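Local coordinates for protein alpha-1,4-endofucoidanase (Mariniflexile fucanivorans, PDB 6DLH) that hydrolyses alpha-1,4 linkages within fucoidan, a sulfated fucose polysaccharide, as a retaining endo-acting glycoside hydrolase of family 107, at residues 49-54 with 82-87; 63-68 with 131-136; 147-152 with 224-229; 300-305 with 340-345; 382-387 with 395-400. One frame throughout, in Å; residues are numbered along the deposited sequence.

Overall arrangement
Contacts 1, 3 and 4 all reach the seven-stranded parallel sheet of the catalytic domain. Contact 1 joins strands 46-49 and 80-84, and contact 3 joins strands 143-149 and 222-226; their centres are about 13 Å apart. Contact 4 lies at strand 341-342, at the other end of the strand order, its centre about 18 Å from those of contacts 1 and 3. Contacts 2 and 5 pack on contact 1 and on each other, with Trp50 touching residues of both. Along the chain, contacts 1 and 2 interleave, and contacts 3, 4 and 5 follow in series. The contacts thus join the sheet strands to the loops and helices packed on them; the putative Ig-like domains come later.

Contact 1 (49-54 with 82-87); sequences LWLPER and QLPLTS
Leu49 and Gln82 pair in parallel register where strand 46-49 meets strand 80-84. These strands belong to the parallel sheet of the catalytic domain, consistent with a (beta/alpha)8-type barrel as in the related GH29 fucosidases. The backbone bond from Trp50 N to Gln82 O, 3.0 Å long, holds the register. The Leu49 and Gln82 side chains lie side by side and point the same way. Both have CG anti to the backbone N. Gln82 continues fully extended, and Leu49 CD1 rests along it from CB to OE1, with Leu49 CD1 to Gln82 OE1 at 3.5 Å. The far end of Gln82 is held by a bond from NE2 to Glu145 OE1 on strand 143-149.

Leu51 CD1 lies against the Pro84 ring, 3.6 Å from Pro84 CB. Trp50 O comes within 3.3 Å of Pro84 CD. Beyond this point a water links the segments, at 2.8 Å from Pro52 O and 2.7 Å from Ser87 OG. The Trp50 indole carries Pro52 CD over one face, near its rim, and its NE1 bonds to Leu395 O. Trp50 CE3 meets Leu83 CD2 obliquely at 3.9 Å.

Contact 2 (63-68 with 131-136); sequences IRIDDF and LSWLKA
Trp133 NE1 donates to the backbone Ile63 O at 2.9 Å, with an N-H...O angle of 162°. The oxygen lies near the indole plane, at the ring edge. Arg64 NH1 also donates to Ile63 O, at 2.9 Å, from the opposite face of the carbonyl plane, so two side chains grip one oxygen. NH1 also forms a salt bridge with Asp127, and NE bonds to Thr586 in the Ig-like part of the chain.

Helix 129-139, which carries Trp133, is the crossover helix of a beta-alpha-beta unit linking strands 80-84 and 143-149.

The apolar contacts centre on Ile65. Ile65 CG2 sits 3.9 Å from Ala136 CB and 3.8 Å from Trp133 CA. Ile63 CG2 adds a looser touch on Trp133 CZ2. The bend at chi2 (-66°) puts Arg64 CD 3.1 Å from Ser132 OG. Ser132 CB lies over one face of the guanidinium, toward its rim.

One water joins the polar groups. It accepts from Ile65 N and donates to Asp66 OD1 at 2.7 Å, and it lies 2.9 Å from Ser132 OG.

Contact 3 (147-152 with 224-229); sequences YVNSYN and CFDSAD
Two neighbouring parallel strands of the catalytic-domain sheet, 143-149 and 222-226, meet here at their C-terminal ends, where barrels of this type usually place the active site. Val148 N bonds to Cys224 O and Asp226 N to Val148 O. Tyr147 OH donates to the anti lone pair of Asp226 OD2, at 2.7 Å. The ring and carboxylate planes are 75° apart. Asp226 O accepts both Ser150 N, at 2.9 Å, and Ser150 OG, at 2.6 Å, from opposite faces of its plane. Asn149 OD1 takes Tyr151 N in an Asx turn, and ND2 donates to Ser227 OG at 3.2 Å. Ser227 OG also bonds to Arg156. An alanine at Asn149 would probably leave Tyr151 N without its acceptor and Ser227 OG with one donor fewer. Val148 and Phe225 lie side by side on the other face, with Val148 CB 3.6 Å from Phe225 CD1.

Phe225 packs on Leu209 of helix 198-216, Phe254 of helix 249-259 and Phe269 of strand 266-269. Strands 80-84 and 266-269 flank the pair.

Contact 4 (300-305 with 340-345); sequences GNMVVP and AHFFPK
Lys345 NZ donates to the backbone Gly300 O. The modelled length of 2.5 Å is unusually short, so its exact value is doubtful. The side chain is extended beyond CG, which carries NZ out to the loop. A water accepts from NZ at 2.6 Å and from Gly300 N at 3.2 Å. Met302 lies alongside Pro344 and points the same way. Met302 SD sits 3.6 Å from Pro344 CB, and Met302 CE 3.5 Å from Lys345 O.

One step out, Pro344 CB covers one face of the Phe342 ring near its rim, and Met302 SD touches Phe342 CZ obliquely. Asn301 OD1 accepts Val303 N at 3.0 Å, an Asx turn within a type I turn that shapes the loop around Met302. Lys345 also makes a cation-pi contact with Trp351. An alanine at Lys345 would probably leave Gly300 O without this donor and Trp351 without its cation.

Phe342 packs against Leu315, Val316 and Met319 of helix 307-321, which follows the 300-305 loop. Strand 341-342 pairs with strand 377-379 in the parallel sheet.

Contact 5 (382-387 with 395-400); sequences TPLVRT and LTLQPY
Leu384 and Leu397 form an antiparallel non-hydrogen-bonded pair, with their side chains diverging. The segments meet at this single antiparallel bridge, between strand 377-379 and helix 399-415. Val385 and Arg386 form a classic beta bulge opposite Val394.

The tight part gathers round Leu384, Leu397, Thr382 and Pro383, all buried. Backbone bonds flank the pair: Gln398 N to Pro383 O at 3.0 Å and Val385 N to Thr396 O at 3.0 Å. Leu384 CD2 lies 3.5 Å from Thr396 C. Thr382 CB meets Leu397 CD2 at 3.8 Å. Tyr400 and Leu395 lie at the margin of this part. At the helix start, Tyr400 OH lies 3.2 Å from Pro383 CG, and this hydroxyl bonds to Gly354 O. Leu395 CD2 reaches across to Arg386 O at 3.7 Å.

The looser side is partly exposed. Arg386 turns its end away from the other segment and bonds to Ala392 O. A water donates to Leu384 O and accepts from Gln398 NE2, the latter at 2.8 Å, so the Gln398 side-chain amide reaches Leu384 O through a water. Gln398 bends at chi2 (-75°), and Gln398 CD lies 4.1 Å from Val385 CG2.

Contact 1 (49-54 with 82-87)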
# COMPACT_ATOMS: atom_id res chain seq x y z
N LEU A 49 -1.22 -2.34 11.24
CA LEU A 49 -1.89 -2.41 9.95
C LEU A 49 -1.63 -1.12 9.18
O LEU A 49 -1.85 -0.03 9.70
CB LEU A 49 -3.39 -2.61 10.15
CG LEU A 49 -4.21 -2.61 8.86
CD1 LEU A 49 -3.85 -3.80 7.99
CD2 LEU A 49 -5.71 -2.60 9.14
N TRP A 50 -1.19 -1.27 7.92
CA TRP A 50 -0.95 -0.15 7.03
C TRP A 50 -1.71 -0.35 5.73
O TRP A 50 -1.35 -1.19 4.90
CB TRP A 50 0.56 0.04 6.81
CG TRP A 50 0.96 1.33 6.18
CD1 TRP A 50 1.18 2.52 6.80
CD2 TRP A 50 1.23 1.55 4.78
NE1 TRP A 50 1.56 3.48 5.89
CE2 TRP A 50 1.60 2.91 4.64
CE3 TRP A 50 1.20 0.74 3.64
CZ2 TRP A 50 1.94 3.46 3.41
CZ3 TRP A 50 1.53 1.29 2.42
CH2 TRP A 50 1.89 2.64 2.31
N LEU A 51 -2.82 0.40 5.58
CA LEU A 51 -3.77 0.10 4.52
C LEU A 51 -4.24 1.39 3.87
O LEU A 51 -5.12 2.09 4.38
CB LEU A 51 -4.92 -0.74 5.10
CG LEU A 51 -6.05 -1.13 4.14
CD1 LEU A 51 -5.52 -1.91 2.95
CD2 LEU A 51 -7.12 -1.94 4.87
N PRO A 52 -3.65 1.78 2.72
CA PRO A 52 -4.19 2.87 1.90
C PRO A 52 -5.45 2.41 1.18
O PRO A 52 -5.69 1.21 1.02
CB PRO A 52 -3.08 3.18 0.88
CG PRO A 52 -1.86 2.44 1.40
CD PRO A 52 -2.39 1.25 2.18
N GLU A 53 -6.26 3.39 0.75
CA GLU A 53 -7.52 3.09 0.11
C GLU A 53 -7.56 3.68 -1.30
O GLU A 53 -6.80 4.59 -1.62
CB GLU A 53 -8.68 3.61 0.96
CG GLU A 53 -8.85 2.85 2.26
CD GLU A 53 -9.99 3.34 3.13
OE1 GLU A 53 -10.97 3.87 2.56
OE2 GLU A 53 -9.90 3.19 4.37
N ARG A 54 -8.47 3.14 -2.12
CA ARG A 54 -8.73 3.56 -3.49
C ARG A 54 -7.44 3.47 -4.29
O ARG A 54 -6.86 4.48 -4.65
CB ARG A 54 -9.41 4.93 -3.51
CG ARG A 54 -10.60 5.03 -2.56
CD ARG A 54 -11.48 6.26 -2.66
NE ARG A 54 -12.25 6.32 -3.90
CZ ARG A 54 -13.35 5.60 -4.16
NH1 ARG A 54 -13.88 4.81 -3.24
NH2 ARG A 54 -13.91 5.69 -5.35
N GLN A 82 0.75 -5.67 8.75
CA GLN A 82 -0.14 -6.19 7.72
C GLN A 82 -0.26 -5.18 6.58
O GLN A 82 -0.50 -4.00 6.82
CB GLN A 82 -1.52 -6.55 8.30
CG GLN A 82 -2.50 -7.07 7.25
CD GLN A 82 -3.86 -7.43 7.78
OE1 GLN A 82 -4.88 -7.01 7.25
NE2 GLN A 82 -3.90 -8.22 8.85
N LEU A 83 -0.10 -5.68 5.35
CA LEU A 83 -0.19 -4.90 4.13
C LEU A 83 -1.29 -5.49 3.25
O LEU A 83 -1.55 -6.70 3.29
CB LEU A 83 1.13 -4.98 3.37
CG LEU A 83 2.37 -4.48 4.11
CD1 LEU A 83 3.63 -4.94 3.38
CD2 LEU A 83 2.35 -2.97 4.25
N PRO A 84 -1.96 -4.69 2.40
CA PRO A 84 -2.87 -5.27 1.40
C PRO A 84 -2.02 -5.94 0.33
O PRO A 84 -0.90 -5.50 0.07
CB PRO A 84 -3.54 -4.03 0.80
CG PRO A 84 -2.52 -2.92 1.00
CD PRO A 84 -1.87 -3.23 2.33
N LEU A 85 -2.54 -7.06 -0.22
CA LEU A 85 -2.32 -7.38 -1.62
C LEU A 85 -3.54 -6.90 -2.39
O LEU A 85 -3.40 -6.28 -3.44
CB LEU A 85 -2.06 -8.87 -1.83
CG LEU A 85 -2.14 -9.36 -3.28
CD1 LEU A 85 -1.24 -8.55 -4.21
CD2 LEU A 85 -1.79 -10.84 -3.39
N THR A 86 -4.74 -7.19 -1.84
CA THR A 86 -5.98 -6.61 -2.33
C THR A 86 -6.60 -5.77 -1.22
O THR A 86 -6.21 -5.90 -0.06
CB THR A 86 -6.99 -7.67 -2.78
OG1 THR A 86 -7.88 -8.00 -1.71
CG2 THR A 86 -6.34 -8.92 -3.34
N SER A 87 -7.57 -4.94 -1.59
CA SER A 87 -8.38 -4.19 -0.64
C SER A 87 -9.62 -5.00 -0.27
O SER A 87 -9.90 -6.03 -0.89
CB SER A 87 -8.70 -2.83 -1.18
OG SER A 87 -7.51 -2.10 -1.43
O HOH W 1 -7.86 -0.60 0.82

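Contact 2 (63-68 with 131-136)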
# COMPACT_ATOMS: atom_id res chain seq x y z
N ILE A 63 3.64 4.83 -4.10
CA ILE A 63 3.28 4.99 -2.69
C ILE A 63 4.29 4.21 -1.86
O ILE A 63 4.71 3.12 -2.26
CB ILE A 63 1.82 4.57 -2.44
CG1 ILE A 63 0.84 5.53 -3.12
CG2 ILE A 63 1.53 4.40 -0.94
CD1 ILE A 63 0.99 6.99 -2.73
N ARG A 64 4.69 4.78 -0.71
CA ARG A 64 5.79 4.24 0.08
C ARG A 64 5.39 4.18 1.56
O ARG A 64 4.63 5.02 2.03
CB ARG A 64 7.05 5.07 -0.15
CG ARG A 64 7.55 5.06 -1.59
CD ARG A 64 8.02 3.66 -1.96
NE ARG A 64 8.64 3.55 -3.27
CZ ARG A 64 8.05 3.02 -4.34
NH1 ARG A 64 6.80 2.61 -4.27
NH2 ARG A 64 8.72 2.91 -5.48
N ILE A 65 5.95 3.20 2.28
CA ILE A 65 5.65 3.02 3.70
C ILE A 65 6.69 3.72 4.58
O ILE A 65 6.61 3.65 5.81
CB ILE A 65 5.52 1.52 4.04
CG1 ILE A 65 4.79 1.31 5.37
CG2 ILE A 65 6.88 0.83 4.01
CD1 ILE A 65 4.40 -0.12 5.66
N ASP A 66 7.67 4.42 3.96
CA ASP A 66 8.86 4.91 4.65
C ASP A 66 8.54 5.95 5.73
O ASP A 66 9.18 5.95 6.78
CB ASP A 66 9.94 5.38 3.68
CG ASP A 66 10.46 4.23 2.83
OD1 ASP A 66 9.72 3.80 1.93
OD2 ASP A 66 11.58 3.75 3.12
N ASP A 67 7.59 6.85 5.46
CA ASP A 67 7.21 7.85 6.44
C ASP A 67 6.64 7.18 7.68
O ASP A 67 6.96 7.57 8.81
CB ASP A 67 6.24 8.88 5.84
CG ASP A 67 6.91 9.86 4.89
OD1 ASP A 67 8.15 9.90 4.87
OD2 ASP A 67 6.18 10.58 4.18
N PHE A 68 5.80 6.15 7.47
CA PHE A 68 5.24 5.39 8.57
C PHE A 68 6.38 4.81 9.40
O PHE A 68 6.41 4.96 10.62
CB PHE A 68 4.25 4.33 8.06
CG PHE A 68 3.80 3.30 9.06
CD1 PHE A 68 2.84 3.59 10.02
CD2 PHE A 68 4.33 2.01 9.05
CE1 PHE A 68 2.41 2.63 10.92
CE2 PHE A 68 3.90 1.05 9.95
CZ PHE A 68 2.94 1.36 10.89
N LEU A 131 6.53 -4.61 -3.27
CA LEU A 131 7.91 -5.03 -3.10
C LEU A 131 8.69 -3.97 -2.32
O LEU A 131 9.56 -4.30 -1.51
CB LEU A 131 8.57 -5.27 -4.47
CG LEU A 131 10.04 -5.70 -4.43
CD1 LEU A 131 10.23 -6.98 -3.63
CD2 LEU A 131 10.61 -5.86 -5.84
N SER A 132 8.36 -2.70 -2.58
CA SER A 132 8.95 -1.59 -1.86
C SER A 132 8.69 -1.76 -0.35
O SER A 132 9.63 -1.82 0.45
CB SER A 132 8.43 -0.28 -2.39
OG SER A 132 9.07 0.80 -1.75
N TRP A 133 7.40 -1.87 0.00
CA TRP A 133 6.96 -1.97 1.39
C TRP A 133 7.58 -3.20 2.05
O TRP A 133 8.09 -3.12 3.17
CB TRP A 133 5.43 -2.00 1.49
CG TRP A 133 4.70 -1.00 0.64
CD1 TRP A 133 5.15 0.21 0.20
CD2 TRP A 133 3.34 -1.11 0.19
NE1 TRP A 133 4.17 0.84 -0.53
CE2 TRP A 133 3.05 0.06 -0.56
CE3 TRP A 133 2.34 -2.08 0.32
CZ2 TRP A 133 1.81 0.28 -1.15
CZ3 TRP A 133 1.11 -1.87 -0.27
CH2 TRP A 133 0.86 -0.71 -1.00
N LEU A 134 7.58 -4.32 1.32
CA LEU A 134 8.10 -5.58 1.84
C LEU A 134 9.57 -5.44 2.23
O LEU A 134 9.98 -5.92 3.29
CB LEU A 134 7.91 -6.68 0.78
CG LEU A 134 6.49 -7.21 0.57
CD1 LEU A 134 6.45 -8.18 -0.61
CD2 LEU A 134 5.95 -7.90 1.82
N LYS A 135 10.36 -4.76 1.40
CA LYS A 135 11.80 -4.63 1.62
C LYS A 135 12.09 -3.61 2.72
O LYS A 135 12.99 -3.82 3.53
CB LYS A 135 12.56 -4.32 0.32
CG LYS A 135 12.72 -5.52 -0.61
CD LYS A 135 13.27 -5.17 -1.98
CE LYS A 135 14.79 -5.16 -2.02
NZ LYS A 135 15.30 -5.23 -3.41
N ALA A 136 11.31 -2.53 2.75
CA ALA A 136 11.43 -1.53 3.80
C ALA A 136 11.12 -2.14 5.17
O ALA A 136 11.77 -1.82 6.16
CB ALA A 136 10.53 -0.35 3.48
O HOH W 2 8.26 1.78 0.86

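Contact 3 (147-152 with 224-229)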
# COMPACT_ATOMS: atom_id res chain seq x y z
N TYR A 147 -2.81 -9.17 3.43
CA TYR A 147 -4.26 -9.25 3.39
C TYR A 147 -4.74 -9.49 1.96
O TYR A 147 -4.36 -8.76 1.04
CB TYR A 147 -4.90 -7.96 3.91
CG TYR A 147 -6.40 -7.92 3.75
CD1 TYR A 147 -6.99 -7.58 2.54
CD2 TYR A 147 -7.23 -8.24 4.81
CE1 TYR A 147 -8.37 -7.56 2.38
CE2 TYR A 147 -8.61 -8.21 4.68
CZ TYR A 147 -9.18 -7.87 3.46
OH TYR A 147 -10.54 -7.84 3.35
N VAL A 148 -5.61 -10.49 1.80
CA VAL A 148 -6.26 -10.79 0.53
C VAL A 148 -7.74 -11.03 0.81
O VAL A 148 -8.08 -11.83 1.67
CB VAL A 148 -5.63 -12.01 -0.17
CG1 VAL A 148 -6.48 -12.47 -1.36
CG2 VAL A 148 -4.20 -11.74 -0.62
N ASN A 149 -8.60 -10.30 0.11
CA ASN A 149 -10.02 -10.58 0.20
C ASN A 149 -10.31 -11.76 -0.72
O ASN A 149 -9.84 -11.81 -1.85
CB ASN A 149 -10.88 -9.35 -0.09
CG ASN A 149 -12.34 -9.61 0.18
OD1 ASN A 149 -13.03 -10.20 -0.65
ND2 ASN A 149 -12.83 -9.18 1.34
N SER A 150 -11.08 -12.73 -0.19
CA SER A 150 -11.25 -14.03 -0.82
C SER A 150 -12.01 -13.91 -2.15
O SER A 150 -11.80 -14.74 -3.03
CB SER A 150 -11.93 -14.99 0.12
OG SER A 150 -11.04 -15.37 1.17
N TYR A 151 -12.86 -12.89 -2.27
CA TYR A 151 -13.67 -12.64 -3.46
C TYR A 151 -12.78 -12.19 -4.63
O TYR A 151 -13.20 -12.30 -5.78
CB TYR A 151 -14.74 -11.59 -3.21
CG TYR A 151 -16.03 -12.11 -2.62
CD1 TYR A 151 -17.04 -12.61 -3.42
CD2 TYR A 151 -16.24 -12.11 -1.25
CE1 TYR A 151 -18.23 -13.10 -2.88
CE2 TYR A 151 -17.41 -12.59 -0.69
CZ TYR A 151 -18.41 -13.09 -1.51
OH TYR A 151 -19.57 -13.56 -0.95
N ASN A 152 -11.60 -11.65 -4.30
CA ASN A 152 -10.56 -11.32 -5.26
C ASN A 152 -11.15 -10.57 -6.46
O ASN A 152 -11.85 -9.58 -6.27
CB ASN A 152 -9.65 -12.53 -5.53
CG ASN A 152 -10.35 -13.67 -6.24
OD1 ASN A 152 -10.51 -13.64 -7.47
ND2 ASN A 152 -10.76 -14.68 -5.49
N CYS A 224 -3.53 -13.50 5.39
CA CYS A 224 -4.84 -13.66 5.99
C CYS A 224 -5.91 -13.40 4.93
O CYS A 224 -5.89 -12.34 4.30
CB CYS A 224 -5.03 -12.79 7.22
SG CYS A 224 -4.90 -11.01 6.91
N PHE A 225 -6.82 -14.37 4.75
CA PHE A 225 -7.83 -14.33 3.70
C PHE A 225 -9.19 -14.00 4.30
O PHE A 225 -9.77 -14.81 5.03
CB PHE A 225 -7.87 -15.65 2.93
CG PHE A 225 -6.62 -15.96 2.16
CD1 PHE A 225 -6.40 -15.38 0.91
CD2 PHE A 225 -5.65 -16.81 2.67
CE1 PHE A 225 -5.23 -15.65 0.20
CE2 PHE A 225 -4.48 -17.07 1.97
CZ PHE A 225 -4.28 -16.49 0.73
N ASP A 226 -9.71 -12.82 3.96
CA ASP A 226 -10.96 -12.31 4.48
C ASP A 226 -12.11 -12.86 3.64
O ASP A 226 -11.90 -13.30 2.51
CB ASP A 226 -10.95 -10.78 4.44
CG ASP A 226 -11.93 -10.10 5.38
OD1 ASP A 226 -12.59 -10.81 6.16
OD2 ASP A 226 -12.01 -8.85 5.32
N SER A 227 -13.33 -12.82 4.20
CA SER A 227 -14.56 -13.14 3.49
C SER A 227 -14.52 -14.57 2.94
O SER A 227 -15.19 -14.86 1.95
CB SER A 227 -14.83 -12.14 2.39
OG SER A 227 -15.07 -10.86 2.93
N ALA A 228 -13.76 -15.44 3.61
CA ALA A 228 -13.46 -16.79 3.16
C ALA A 228 -14.70 -17.68 3.22
O ALA A 228 -14.97 -18.42 2.28
CB ALA A 228 -12.31 -17.35 3.95
N ASP A 229 -15.47 -17.62 4.32
CA ASP A 229 -16.66 -18.44 4.41
C ASP A 229 -17.76 -17.91 3.49
O ASP A 229 -18.58 -18.68 3.01
CB ASP A 229 -17.13 -18.67 5.85
CG ASP A 229 -17.51 -17.41 6.60
OD1 ASP A 229 -17.32 -16.31 6.05
OD2 ASP A 229 -17.99 -17.53 7.75

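Contact 4 (300-305 with 340-345)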
# COMPACT_ATOMS: atom_id res chain seq x y z
N GLY A 300 -18.10 -0.66 13.04
CA GLY A 300 -18.10 0.32 14.11
C GLY A 300 -17.29 -0.15 15.31
O GLY A 300 -16.28 -0.84 15.18
N ASN A 301 -17.77 0.23 16.50
CA ASN A 301 -16.99 0.20 17.71
C ASN A 301 -16.99 -1.22 18.27
O ASN A 301 -18.04 -1.76 18.59
CB ASN A 301 -17.53 1.25 18.69
CG ASN A 301 -16.61 1.51 19.86
OD1 ASN A 301 -15.85 0.62 20.27
ND2 ASN A 301 -16.67 2.70 20.42
N MET A 302 -15.81 -1.83 18.42
CA MET A 302 -15.75 -3.23 18.83
C MET A 302 -15.95 -3.39 20.34
O MET A 302 -15.93 -4.52 20.84
CB MET A 302 -14.43 -3.89 18.39
CG MET A 302 -13.26 -3.59 19.29
SD MET A 302 -11.79 -4.68 19.11
CE MET A 302 -10.71 -3.88 20.29
N VAL A 303 -16.15 -2.28 21.08
CA VAL A 303 -16.44 -2.39 22.50
C VAL A 303 -17.70 -1.63 22.90
O VAL A 303 -17.98 -1.50 24.10
CB VAL A 303 -15.24 -1.99 23.39
CG1 VAL A 303 -14.03 -2.88 23.15
CG2 VAL A 303 -14.87 -0.53 23.28
N VAL A 304 -18.45 -1.10 21.91
CA VAL A 304 -19.75 -0.48 22.16
C VAL A 304 -20.77 -1.05 21.16
O VAL A 304 -20.52 -1.04 19.96
CB VAL A 304 -19.70 1.06 22.09
CG1 VAL A 304 -21.08 1.68 22.31
CG2 VAL A 304 -18.71 1.66 23.08
N PRO A 305 -21.96 -1.55 21.59
CA PRO A 305 -22.34 -1.61 23.01
C PRO A 305 -21.49 -2.51 23.91
O PRO A 305 -20.73 -3.36 23.45
CB PRO A 305 -23.80 -2.10 23.00
CG PRO A 305 -23.98 -2.76 21.64
CD PRO A 305 -23.02 -2.04 20.70
N ALA A 340 -3.24 -18.93 18.41
CA ALA A 340 -4.33 -18.01 18.70
C ALA A 340 -3.91 -16.61 18.28
O ALA A 340 -2.86 -16.13 18.70
CB ALA A 340 -4.68 -18.08 20.17
N HIS A 341 -4.73 -15.96 17.45
CA HIS A 341 -4.40 -14.63 16.96
C HIS A 341 -5.67 -13.78 16.86
O HIS A 341 -6.74 -14.28 16.54
CB HIS A 341 -3.65 -14.73 15.62
CG HIS A 341 -3.71 -13.50 14.79
ND1 HIS A 341 -4.77 -13.25 13.92
CD2 HIS A 341 -2.87 -12.45 14.68
CE1 HIS A 341 -4.57 -12.09 13.32
NE2 HIS A 341 -3.41 -11.59 13.75
N PHE A 342 -5.51 -12.48 17.12
CA PHE A 342 -6.63 -11.56 17.22
C PHE A 342 -6.40 -10.42 16.23
O PHE A 342 -5.27 -9.96 16.08
CB PHE A 342 -6.76 -11.10 18.68
CG PHE A 342 -7.96 -10.26 19.05
CD1 PHE A 342 -9.16 -10.37 18.37
CD2 PHE A 342 -7.90 -9.37 20.12
CE1 PHE A 342 -10.26 -9.60 18.73
CE2 PHE A 342 -9.00 -8.61 20.49
CZ PHE A 342 -10.18 -8.73 19.80
N PHE A 343 -7.48 -9.98 15.55
CA PHE A 343 -7.44 -8.85 14.62
C PHE A 343 -8.39 -7.73 15.07
O PHE A 343 -9.36 -7.42 14.38
CB PHE A 343 -7.76 -9.30 13.18
CG PHE A 343 -7.41 -8.32 12.09
CD1 PHE A 343 -6.73 -7.14 12.36
CD2 PHE A 343 -7.75 -8.58 10.77
CE1 PHE A 343 -6.40 -6.25 11.35
CE2 PHE A 343 -7.40 -7.71 9.75
CZ PHE A 343 -6.74 -6.53 10.04
N PRO A 344 -8.10 -7.04 16.19
CA PRO A 344 -8.98 -5.97 16.69
C PRO A 344 -8.75 -4.64 15.97
O PRO A 344 -7.79 -4.50 15.21
CB PRO A 344 -8.53 -5.85 18.15
CG PRO A 344 -7.05 -6.16 18.10
CD PRO A 344 -6.91 -7.24 17.04
N LYS A 345 -9.65 -3.68 16.21
CA LYS A 345 -9.50 -2.32 15.72
C LYS A 345 -9.15 -1.40 16.89
O LYS A 345 -9.73 -1.53 17.96
CB LYS A 345 -10.83 -1.72 15.22
CG LYS A 345 -11.77 -2.65 14.48
CD LYS A 345 -13.10 -1.98 14.21
CE LYS A 345 -14.22 -2.99 14.08
NZ LYS A 345 -15.41 -2.39 13.42
O HOH W 3 -15.70 -1.44 11.04

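Contact 5 (382-387 with 395-400)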
# COMPACT_ATOMS: atom_id res chain seq x y z
N THR A 382 -4.39 -0.46 13.26
CA THR A 382 -3.83 0.82 13.64
C THR A 382 -4.26 1.88 12.64
O THR A 382 -4.01 1.73 11.45
CB THR A 382 -2.30 0.75 13.70
OG1 THR A 382 -1.81 0.25 12.44
CG2 THR A 382 -1.78 -0.12 14.82
N PRO A 383 -4.90 2.99 13.07
CA PRO A 383 -5.42 4.00 12.14
C PRO A 383 -4.38 5.00 11.62
O PRO A 383 -3.61 5.58 12.38
CB PRO A 383 -6.45 4.75 13.00
CG PRO A 383 -5.89 4.67 14.41
CD PRO A 383 -5.19 3.32 14.48
N LEU A 384 -4.41 5.22 10.30
CA LEU A 384 -3.65 6.29 9.68
C LEU A 384 -4.55 7.53 9.61
O LEU A 384 -5.76 7.41 9.73
CB LEU A 384 -3.21 5.84 8.29
CG LEU A 384 -2.44 4.53 8.24
CD1 LEU A 384 -2.17 4.11 6.80
CD2 LEU A 384 -1.14 4.62 9.04
N VAL A 385 -3.94 8.70 9.38
CA VAL A 385 -4.67 9.96 9.43
C VAL A 385 -5.67 10.08 8.27
O VAL A 385 -6.82 10.47 8.49
CB VAL A 385 -3.70 11.16 9.50
CG1 VAL A 385 -4.38 12.48 9.14
CG2 VAL A 385 -3.03 11.24 10.86
N ARG A 386 -5.25 9.77 7.04
CA ARG A 386 -6.12 9.87 5.87
C ARG A 386 -5.67 8.85 4.83
O ARG A 386 -4.59 8.95 4.25
CB ARG A 386 -6.11 11.30 5.33
CG ARG A 386 -7.28 11.63 4.41
CD ARG A 386 -7.16 12.99 3.72
NE ARG A 386 -7.06 14.10 4.66
CZ ARG A 386 -6.01 14.89 4.79
NH1 ARG A 386 -5.05 14.90 3.88
NH2 ARG A 386 -5.92 15.68 5.85
N THR A 387 -6.53 7.85 4.58
CA THR A 387 -6.10 6.68 3.83
C THR A 387 -6.45 6.79 2.35
O THR A 387 -5.87 6.08 1.53
CB THR A 387 -6.68 5.41 4.45
OG1 THR A 387 -8.10 5.59 4.51
CG2 THR A 387 -6.11 5.11 5.82
N LEU A 395 -0.31 8.94 5.29
CA LEU A 395 -0.21 7.52 5.55
C LEU A 395 0.71 7.27 6.74
O LEU A 395 1.58 6.40 6.71
CB LEU A 395 0.27 6.81 4.27
CG LEU A 395 -0.63 6.98 3.05
CD1 LEU A 395 -0.03 6.26 1.85
CD2 LEU A 395 -2.03 6.43 3.32
N THR A 396 0.50 8.06 7.80
CA THR A 396 1.16 7.86 9.08
C THR A 396 0.07 7.75 10.16
O THR A 396 -1.08 8.07 9.88
CB THR A 396 2.17 8.99 9.35
OG1 THR A 396 1.47 10.23 9.26
CG2 THR A 396 3.34 8.97 8.39
N LEU A 397 0.46 7.31 11.37
CA LEU A 397 -0.48 7.03 12.44
C LEU A 397 -1.13 8.32 12.93
O LEU A 397 -0.49 9.36 13.00
CB LEU A 397 0.25 6.37 13.63
CG LEU A 397 0.81 4.97 13.42
CD1 LEU A 397 1.60 4.54 14.65
CD2 LEU A 397 -0.29 3.96 13.13
N GLN A 398 -2.42 8.20 13.27
CA GLN A 398 -3.06 9.13 14.20
C GLN A 398 -2.17 9.28 15.43
O GLN A 398 -1.68 8.29 15.98
CB GLN A 398 -4.43 8.59 14.62
CG GLN A 398 -5.50 8.74 13.56
CD GLN A 398 -5.99 10.17 13.42
OE1 GLN A 398 -5.53 11.07 14.11
NE2 GLN A 398 -6.94 10.37 12.52
N PRO A 399 -1.93 10.52 15.90
CA PRO A 399 -1.10 10.75 17.08
C PRO A 399 -1.50 9.86 18.26
O PRO A 399 -0.62 9.38 18.97
CB PRO A 399 -1.35 12.24 17.37
CG PRO A 399 -1.58 12.83 15.99
CD PRO A 399 -2.41 11.78 15.29
N TYR A 400 -2.80 9.62 18.46
CA TYR A 400 -3.23 8.82 19.61
C TYR A 400 -2.76 7.37 19.48
O TYR A 400 -2.44 6.73 20.48
CB TYR A 400 -4.73 8.92 19.90
CG TYR A 400 -5.61 8.13 18.97
CD1 TYR A 400 -5.76 6.75 19.09
CD2 TYR A 400 -6.30 8.77 17.95
CE1 TYR A 400 -6.55 6.03 18.21
CE2 TYR A 400 -7.12 8.07 17.08
CZ TYR A 400 -7.25 6.70 17.22
OH TYR A 400 -8.06 6.03 16.36
O HOH W 4 -8.11 8.62 10.63